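Local coordinates for protein major extracellular endoglucanase (PDB 4TUF) that hydrolyses internal beta-1,4-glucosidic linkages in cellulose and related beta-glucans through this glycoside hydrolase family 5 catalytic domain, at residues 139-144 with 187-191; 208-212 with 242-248. All coordinates share one frame; numbering follows the deposited sequence.

Contact 1 of 2, residues 139-144 with 187-191; sequences VANRYK and VAPKW
The indole of Trp191 packs against the C-terminal part of helix 129-143, its six-membered ring meeting Ala140 and Tyr143. CZ3 of Trp191 comes to 3.5 Å from Ala140 CA, and CZ2, on the far side of CH2, lies 3.9 Å from Tyr143 CB. At the indole edge, in the plane of the rings, sits the carbonyl oxygen of Tyr143, 3.5 Å from Trp191 CZ2. One face of the indole takes the methyl of Ala188, offset toward the rim; that same CB also touches Ala140 CB and Lys144 CB, each at 4.0 Å. Val187 crosses Asn141 at a slant: with CG1 anti to the backbone N (chi1 -173°), this methyl reaches Asn141 CA at 3.5 Å. Lys144 runs past Val187 and bends at its last torsion, so that NZ donates to Asn141 O at 3.0 Å, in the carbonyl plane on a lone pair. This is the outer layer of a TIM barrel, where helices 129-143 and 173-187 end side by side; Trp191 also touches Val149 and Leu152 of strand 149-153. No hydrogen bond crosses between the segments: apolar contact joins them, while the lysine ammonium turns to its own segment, to Asn141 O and, weakly, Asn141 OD1.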
loop_
_atom_site.group_PDB
_atom_site.type_symbol
_atom_site.label_atom_id
_atom_site.label_comp_id
_atom_site.label_asym_id
_atom_site.label_seq_id
_atom_site.Cartn_x
_atom_site.Cartn_y
_atom_site.Cartn_z
ATOM N N VAL A 139 16.634 -3.059 0.331
ATOM C CA VAL A 139 15.520 -3.912 0.674
ATOM C C VAL A 139 15.403 -5.079 -0.309
ATOM O O VAL A 139 15.204 -6.229 0.091
ATOM C CB VAL A 139 14.228 -3.100 0.707
ATOM C CG1 VAL A 139 13.040 -4.003 0.625
ATOM C CG2 VAL A 139 14.193 -2.249 1.972
ATOM N N ALA A 140 15.553 -4.785 -1.593
ATOM C CA ALA A 140 15.450 -5.823 -2.608
ATOM C C ALA A 140 16.560 -6.847 -2.418
ATOM O O ALA A 140 16.328 -8.056 -2.498
ATOM C CB ALA A 140 15.505 -5.214 -4.001
ATOM N N ASN A 141 17.763 -6.355 -2.146
ATOM C CA ASN A 141 18.912 -7.221 -1.950
ATOM C C ASN A 141 18.744 -8.147 -0.752
ATOM O O ASN A 141 19.111 -9.319 -0.798
ATOM C CB ASN A 141 20.170 -6.382 -1.780
ATOM C CG ASN A 141 21.422 -7.214 -1.813
ATOM O OD1 ASN A 141 21.440 -8.304 -2.385
ATOM N ND2 ASN A 141 22.486 -6.705 -1.205
ATOM N N ARG A 142 18.166 -7.622 0.318
ATOM C CA ARG A 142 18.059 -8.374 1.558
ATOM C C ARG A 142 17.021 -9.491 1.494
ATOM O O ARG A 142 17.274 -10.602 1.946
ATOM C CB ARG A 142 17.732 -7.428 2.706
ATOM C CG ARG A 142 17.964 -8.018 4.065
ATOM C CD ARG A 142 17.725 -6.986 5.134
ATOM N NE ARG A 142 18.108 -7.486 6.448
ATOM C CZ ARG A 142 19.320 -7.338 6.965
ATOM N NH1 ARG A 142 20.252 -6.705 6.273
ATOM N NH2 ARG A 142 19.594 -7.815 8.169
ATOM N N TYR A 143 15.860 -9.201 0.914
ATOM C CA TYR A 143 14.732 -10.130 0.980
ATOM C C TYR A 143 14.428 -10.850 -0.333
ATOM O O TYR A 143 13.392 -11.500 -0.453
ATOM C CB TYR A 143 13.484 -9.379 1.462
ATOM C CG TYR A 143 13.716 -8.685 2.788
ATOM C CD1 TYR A 143 13.959 -9.420 3.942
ATOM C CD2 TYR A 143 13.714 -7.297 2.886
ATOM C CE1 TYR A 143 14.185 -8.795 5.152
ATOM C CE2 TYR A 143 13.939 -6.665 4.095
ATOM C CZ TYR A 143 14.174 -7.419 5.223
ATOM O OH TYR A 143 14.399 -6.803 6.435
ATOM N N LYS A 144 15.333 -10.764 -1.305
ATOM C CA LYS A 144 15.073 -11.323 -2.633
ATOM C C LYS A 144 14.928 -12.844 -2.637
ATOM O O LYS A 144 14.426 -13.416 -3.604
ATOM C CB LYS A 144 16.178 -10.921 -3.611
ATOM C CG LYS A 144 17.483 -11.678 -3.448
ATOM C CD LYS A 144 18.539 -11.147 -4.414
ATOM C CE LYS A 144 19.923 -11.661 -4.055
ATOM N NZ LYS A 144 20.217 -11.499 -2.598
ATOM N N VAL A 187 18.426 -6.190 -8.973
ATOM C CA VAL A 187 18.820 -6.969 -7.807
ATOM C C VAL A 187 17.842 -8.102 -7.546
ATOM O O VAL A 187 18.236 -9.198 -7.158
ATOM C CB VAL A 187 18.907 -6.092 -6.547
ATOM C CG1 VAL A 187 19.484 -6.882 -5.406
ATOM C CG2 VAL A 187 19.764 -4.876 -6.810
ATOM N N ALA A 188 16.560 -7.817 -7.751
ATOM C CA ALA A 188 15.491 -8.791 -7.539
ATOM C C ALA A 188 14.598 -8.856 -8.774
ATOM O O ALA A 188 13.520 -8.270 -8.793
ATOM C CB ALA A 188 14.677 -8.426 -6.305
ATOM N N PRO A 189 15.053 -9.560 -9.822
ATOM C CA PRO A 189 14.342 -9.537 -11.108
ATOM C C PRO A 189 13.007 -10.289 -11.101
ATOM O O PRO A 189 12.253 -10.184 -12.070
ATOM C CB PRO A 189 15.338 -10.196 -12.071
ATOM C CG PRO A 189 16.238 -11.001 -11.205
ATOM C CD PRO A 189 16.339 -10.275 -9.906
ATOM N N LYS A 190 12.718 -11.015 -10.024
ATOM C CA LYS A 190 11.457 -11.742 -9.897
ATOM C C LYS A 190 10.449 -11.003 -9.011
ATOM O O LYS A 190 9.391 -11.540 -8.678
ATOM C CB LYS A 190 11.715 -13.144 -9.342
ATOM C CG LYS A 190 12.373 -14.080 -10.343
ATOM C CD LYS A 190 12.902 -15.343 -9.696
ATOM C CE LYS A 190 11.809 -16.064 -8.933
ATOM N NZ LYS A 190 12.267 -17.391 -8.418
ATOM N N TRP A 191 10.779 -9.772 -8.632
ATOM C CA TRP A 191 9.879 -8.956 -7.829
ATOM C C TRP A 191 8.946 -8.112 -8.686
ATOM O O TRP A 191 9.319 -7.672 -9.770
ATOM C CB TRP A 191 10.668 -8.035 -6.903
ATOM C CG TRP A 191 11.101 -8.676 -5.625
ATOM C CD1 TRP A 191 11.198 -10.012 -5.365
ATOM C CD2 TRP A 191 11.484 -8.002 -4.422
ATOM N NE1 TRP A 191 11.626 -10.212 -4.072
ATOM C CE2 TRP A 191 11.808 -8.993 -3.473
ATOM C CE3 TRP A 191 11.586 -6.657 -4.054
ATOM C CZ2 TRP A 191 12.231 -8.678 -2.181
ATOM C CZ3 TRP A 191 12.002 -6.346 -2.771
ATOM C CH2 TRP A 191 12.320 -7.351 -1.851
#

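Contact 2 of 2, residues 208-212 with 242-248; sequences GGIFW and VFVQSYF
Phe211 presents one ring face to the side-chain amide of Gln245, whose NE2 stands over the ring centre, 3.2 Å above its plane. The contact joins two loops of the TIM barrel, those following strands 192-195 and 231-238, on the side of the barrel where the active site lies. Ring and amide planes are 82° apart, and the side chains run antiparallel alongside one another, with Gln245 CG 3.6 Å from Phe211 CZ. A bend at chi2 (-77°) turns the amide so that OE1 of Gln245 comes to 3.4 Å from Gly209 CA. Phe243 CB, 3.9 Å from Phe211 CE1, and Val242 CG1 approach the ring obliquely, Phe248 CE2 meets its edge near CZ, and Tyr247 OH lies near CE2. Phe248 in turn meets Trp293, their planes roughly perpendicular. Tyr247 lays its ring against Gln245 CB, which is offset toward the rim of that face, so the glutamine chain passes between the two aromatic residues. Phe211 lies about 7 Å from Glu157, the probable proton donor, measured between side chains, and the adjoining Trp212 stacks on His159; the contact thus probably borders the catalytic cleft. Two polar links join the segments. A water accepts from Gln245 NE2 and donates to Ile210 O, bridging the segments. The direct bond runs from Tyr247 OH to Gly209 O, 2.9 Å long, with the donor tilted 21° from the carbonyl plane.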
loop_
_atom_site.group_PDB
_atom_site.type_symbol
_atom_site.label_atom_id
_atom_site.label_comp_id
_atom_site.label_asym_id
_atom_site.label_seq_id
_atom_site.Cartn_x
_atom_site.Cartn_y
_atom_site.Cartn_z
ATOM N N GLY A 208 -8.665 18.141 -9.763
ATOM C CA GLY A 208 -9.591 18.419 -8.679
ATOM C C GLY A 208 -10.175 17.177 -8.026
ATOM O O GLY A 208 -10.570 16.230 -8.706
ATOM N N GLY A 209 -10.226 17.179 -6.697
ATOM C CA GLY A 209 -10.854 16.099 -5.959
ATOM C C GLY A 209 -10.066 14.806 -5.997
ATOM O O GLY A 209 -10.640 13.717 -5.970
ATOM N N ILE A 210 -8.745 14.929 -6.057
ATOM C CA ILE A 210 -7.869 13.764 -6.129
ATOM C C ILE A 210 -7.152 13.516 -4.801
ATOM O O ILE A 210 -6.632 14.444 -4.183
ATOM C CB ILE A 210 -6.821 13.925 -7.248
ATOM C CG1 ILE A 210 -7.508 14.148 -8.594
ATOM C CG2 ILE A 210 -5.929 12.710 -7.316
ATOM C CD1 ILE A 210 -6.554 14.243 -9.754
ATOM N N PHE A 211 -7.139 12.260 -4.362
ATOM C CA PHE A 211 -6.425 11.875 -3.149
ATOM C C PHE A 211 -4.964 11.584 -3.466
ATOM O O PHE A 211 -4.630 11.261 -4.605
ATOM C CB PHE A 211 -7.071 10.648 -2.501
ATOM C CG PHE A 211 -8.434 10.909 -1.916
ATOM C CD1 PHE A 211 -8.567 11.433 -0.642
ATOM C CD2 PHE A 211 -9.581 10.618 -2.636
ATOM C CE1 PHE A 211 -9.819 11.668 -0.098
ATOM C CE2 PHE A 211 -10.837 10.853 -2.094
ATOM C CZ PHE A 211 -10.956 11.376 -0.825
ATOM N N TRP A 212 -4.102 11.701 -2.458
ATOM C CA TRP A 212 -2.677 11.423 -2.616
ATOM C C TRP A 212 -2.446 10.049 -3.241
ATOM O O TRP A 212 -3.008 9.056 -2.785
ATOM C CB TRP A 212 -1.958 11.491 -1.270
ATOM C CG TRP A 212 -1.895 12.849 -0.658
ATOM C CD1 TRP A 212 -2.420 14.004 -1.159
ATOM C CD2 TRP A 212 -1.264 13.198 0.581
ATOM N NE1 TRP A 212 -2.164 15.052 -0.299
ATOM C CE2 TRP A 212 -1.451 14.583 0.773
ATOM C CE3 TRP A 212 -0.560 12.474 1.546
ATOM C CZ2 TRP A 212 -0.954 15.257 1.888
ATOM C CZ3 TRP A 212 -0.073 13.145 2.657
ATOM C CH2 TRP A 212 -0.274 14.521 2.818
ATOM N N VAL A 242 -11.802 10.886 5.384
ATOM C CA VAL A 242 -10.423 11.301 5.157
ATOM C C VAL A 242 -10.426 12.737 4.662
ATOM O O VAL A 242 -9.685 13.585 5.159
ATOM C CB VAL A 242 -9.705 10.396 4.145
ATOM C CG1 VAL A 242 -8.422 11.070 3.622
ATOM C CG2 VAL A 242 -9.404 9.045 4.782
ATOM N N PHE A 243 -11.284 13.000 3.685
ATOM C CA PHE A 243 -11.510 14.350 3.195
ATOM C C PHE A 243 -12.898 14.399 2.586
ATOM O O PHE A 243 -13.310 13.463 1.901
ATOM C CB PHE A 243 -10.449 14.755 2.167
ATOM C CG PHE A 243 -10.528 16.197 1.738
ATOM C CD1 PHE A 243 -11.422 16.600 0.755
ATOM C CD2 PHE A 243 -9.695 17.149 2.306
ATOM C CE1 PHE A 243 -11.492 17.929 0.360
ATOM C CE2 PHE A 243 -9.758 18.482 1.915
ATOM C CZ PHE A 243 -10.654 18.872 0.941
ATOM N N VAL A 244 -13.623 15.481 2.841
ATOM C CA VAL A 244 -14.946 15.635 2.256
ATOM C C VAL A 244 -14.814 16.278 0.882
ATOM O O VAL A 244 -14.855 17.501 0.740
ATOM C CB VAL A 244 -15.874 16.469 3.159
ATOM C CG1 VAL A 244 -17.234 16.659 2.500
ATOM C CG2 VAL A 244 -16.034 15.789 4.518
ATOM N N GLN A 245 -14.617 15.439 -0.130
ATOM C CA GLN A 245 -14.608 15.909 -1.504
ATOM C C GLN A 245 -16.002 16.417 -1.838
ATOM O O GLN A 245 -16.988 15.960 -1.263
ATOM C CB GLN A 245 -14.190 14.796 -2.469
ATOM C CG GLN A 245 -12.899 14.075 -2.097
ATOM C CD GLN A 245 -11.646 14.874 -2.417
ATOM O OE1 GLN A 245 -11.707 16.065 -2.718
ATOM N NE2 GLN A 245 -10.501 14.212 -2.358
ATOM N N SER A 246 -16.092 17.348 -2.773
ATOM C CA SER A 246 -17.372 17.924 -3.142
ATOM C C SER A 246 -18.354 16.881 -3.658
ATOM O O SER A 246 -19.540 16.947 -3.379
ATOM C CB SER A 246 -17.166 19.003 -4.193
ATOM O OG SER A 246 -16.552 18.459 -5.341
ATOM N N TYR A 247 -17.856 15.913 -4.410
ATOM C CA TYR A 247 -18.715 14.905 -5.009
ATOM C C TYR A 247 -19.417 14.014 -3.990
ATOM O O TYR A 247 -20.434 13.410 -4.287
ATOM C CB TYR A 247 -17.993 14.095 -6.085
ATOM C CG TYR A 247 -16.615 13.604 -5.732
ATOM C CD1 TYR A 247 -16.441 12.476 -4.961
ATOM C CD2 TYR A 247 -15.489 14.247 -6.205
ATOM C CE1 TYR A 247 -15.186 12.012 -4.652
ATOM C CE2 TYR A 247 -14.227 13.788 -5.898
ATOM C CZ TYR A 247 -14.087 12.668 -5.122
ATOM O OH TYR A 247 -12.845 12.199 -4.811
ATOM N N PHE A 248 -18.844 13.906 -2.802
ATOM C CA PHE A 248 -19.471 13.193 -1.698
ATOM C C PHE A 248 -20.782 13.860 -1.296
ATOM O O PHE A 248 -21.726 13.200 -0.889
ATOM C CB PHE A 248 -18.529 13.119 -0.501
ATOM C CG PHE A 248 -17.335 12.248 -0.728
ATOM C CD1 PHE A 248 -17.392 11.203 -1.619
ATOM C CD2 PHE A 248 -16.159 12.477 -0.051
ATOM C CE1 PHE A 248 -16.297 10.400 -1.833
ATOM C CE2 PHE A 248 -15.061 11.680 -0.262
ATOM C CZ PHE A 248 -15.130 10.641 -1.155
HETATM O O HOH W 1 -8.358 16.384 -2.332
#

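From the N terminus, the chain reaches contact 1 first: helix 129-143 leads through strand 149-153 and helix 173-187 to residues 187-191, closing a loop of the chain that holds strand 149-153 and helix 173-187, just before strand 192-195. That strand then carries the chain across to the other end of the barrel, into the long loop holding 208-212. Strand 231-238 follows, and 242-248 closes contact 2 before helix 257-266. The two contacts therefore lie in series, neither nested nor crossed, on opposite sides of the chain's centre, with centres 36 Å apart. Contact 1 ties the C-terminal part of helix 129-143 to the connection between helix 173-187 and strand 192-195, whereas contact 2 joins loops beside the probable catalytic residues.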